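Side-chain contact in dinitrogenase iron-molybdenum cofactor biosynthesis domain-containing protein (PDB 2YX6), which is of unknown function but binds ADP and belongs to the dinitrogenase iron-molybdenum cofactor biosynthesis family: residues R75-E78 with Y79-L83. Numbering follows the deposited sequence.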
# COMPACT_ATOMS: atom_id res chain seq x y z
N ARG A 75 -2.79 -14.89 2.26
CA ARG A 75 -2.09 -15.37 1.08
C ARG A 75 -2.19 -14.40 -0.10
O ARG A 75 -1.18 -14.19 -0.78
CB ARG A 75 -2.66 -16.73 0.68
CG ARG A 75 -1.89 -17.41 -0.42
CD ARG A 75 -0.47 -17.78 0.04
NE ARG A 75 0.45 -18.00 -1.10
CZ ARG A 75 1.16 -17.05 -1.73
NH1 ARG A 75 1.97 -17.38 -2.75
NH2 ARG A 75 1.07 -15.78 -1.37
N ALA A 76 -3.39 -13.85 -0.34
CA ALA A 76 -3.64 -12.86 -1.44
C ALA A 76 -2.83 -11.58 -1.23
O ALA A 76 -2.20 -11.08 -2.17
CB ALA A 76 -5.15 -12.54 -1.59
N ILE A 77 -2.82 -11.07 0.01
CA ILE A 77 -2.04 -9.91 0.43
C ILE A 77 -0.59 -10.20 0.15
O ILE A 77 0.08 -9.42 -0.47
CB ILE A 77 -2.16 -9.59 2.01
CG1 ILE A 77 -3.51 -8.95 2.37
CG2 ILE A 77 -1.08 -8.60 2.45
CD1 ILE A 77 -3.90 -8.99 3.86
N GLU A 78 -0.11 -11.35 0.61
CA GLU A 78 1.32 -11.66 0.38
C GLU A 78 1.68 -11.74 -1.13
O GLU A 78 2.72 -11.23 -1.59
CB GLU A 78 1.68 -12.97 1.09
CG GLU A 78 1.76 -12.80 2.58
CD GLU A 78 1.80 -14.15 3.28
OE1 GLU A 78 1.50 -15.17 2.65
OE2 GLU A 78 2.16 -14.18 4.46
N TYR A 79 0.78 -12.34 -1.88
CA TYR A 79 0.94 -12.47 -3.32
C TYR A 79 0.99 -11.05 -3.97
O TYR A 79 1.83 -10.78 -4.80
CB TYR A 79 -0.15 -13.37 -3.90
CG TYR A 79 0.20 -13.96 -5.23
CD1 TYR A 79 0.32 -15.34 -5.39
CD2 TYR A 79 0.43 -13.15 -6.34
CE1 TYR A 79 0.67 -15.91 -6.63
CE2 TYR A 79 0.75 -13.69 -7.60
CZ TYR A 79 0.88 -15.08 -7.73
OH TYR A 79 1.21 -15.63 -8.96
N PHE A 80 0.14 -10.13 -3.48
CA PHE A 80 0.10 -8.75 -3.94
C PHE A 80 1.43 -8.07 -3.65
O PHE A 80 2.05 -7.42 -4.52
CB PHE A 80 -1.05 -7.97 -3.30
CG PHE A 80 -2.37 -8.00 -4.07
CD1 PHE A 80 -3.51 -8.55 -3.50
CD2 PHE A 80 -2.46 -7.49 -5.34
CE1 PHE A 80 -4.70 -8.59 -4.19
CE2 PHE A 80 -3.65 -7.50 -6.06
CZ PHE A 80 -4.77 -8.05 -5.51
N ASN A 81 1.89 -8.26 -2.42
CA ASN A 81 3.09 -7.70 -1.95
C ASN A 81 4.31 -8.18 -2.75
O ASN A 81 5.21 -7.40 -3.06
CB ASN A 81 3.21 -8.05 -0.46
CG ASN A 81 2.33 -7.14 0.43
OD1 ASN A 81 1.60 -6.25 -0.05
ND2 ASN A 81 2.38 -7.42 1.72
N SER A 82 4.28 -9.44 -3.17
CA SER A 82 5.39 -10.00 -3.93
C SER A 82 5.43 -9.33 -5.31
O SER A 82 6.49 -9.27 -5.93
CB SER A 82 5.25 -11.51 -4.04
OG SER A 82 4.28 -11.84 -5.04
N LEU A 83 4.29 -8.81 -5.77
CA LEU A 83 4.17 -8.11 -7.06
C LEU A 83 4.31 -6.59 -6.89
O LEU A 83 4.03 -5.77 -7.81
CB LEU A 83 2.80 -8.43 -7.62
CG LEU A 83 2.56 -9.90 -8.04
CD1 LEU A 83 1.21 -9.91 -8.72
CD2 LEU A 83 3.66 -10.49 -8.98
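Arg75 and Tyr79, one helical turn apart, meet through their side chains, which cross at a slant, NH1 of Arg75 approaching CD1 of Tyr79. That pair lies at 3.7 Å, with the guanidinium and ring planes 29° apart, and NH2 of Arg75 likewise sits 3.7 Å from CB of Tyr79. A bend at chi2 turns the arginine chain toward Tyr79. Tyr79 itself reaches Pro56 and Asn57 of helix 54-61, and Arg75 also packs on Tyr111 of the second subunit.

Four successive i to i+4 backbone bonds define the alpha-helical geometry: Tyr79 N, Phe80 N, Asn81 N and Ser82 N donate to the carbonyls of Arg75, Ala76, Ile77 and Glu78. The straightest, from Asn81 N to Ile77 O, measures 2.9 Å with an angle of 163° at the hydrogen. This helix, 74-82, is the crossover of a beta-alpha-beta unit between parallel strands 66-68 and 86-88, and its Asn81 belongs to the ADP site, though no ADP is bound to this chain. Near its end Ser82 OG, set by chi1 between its own backbone N and carbonyl carbon, donates to Tyr79 O at 2.7 Å.

Phe80 is buried. Its CD1 makes a close approach to a carbonyl oxygen, 3.1 Å from Ala76 O, and its side chain packs against the nonpolar Ile72, Ile85, Val87 and Ile59, the ring plane about 70° from that of Phe21. With Phe80 cut back to an alanine, a gap would probably open toward strand 86-88, and Phe21 would lose its ring partner. Ile77, which also touches Val87, runs side by side with Asn81.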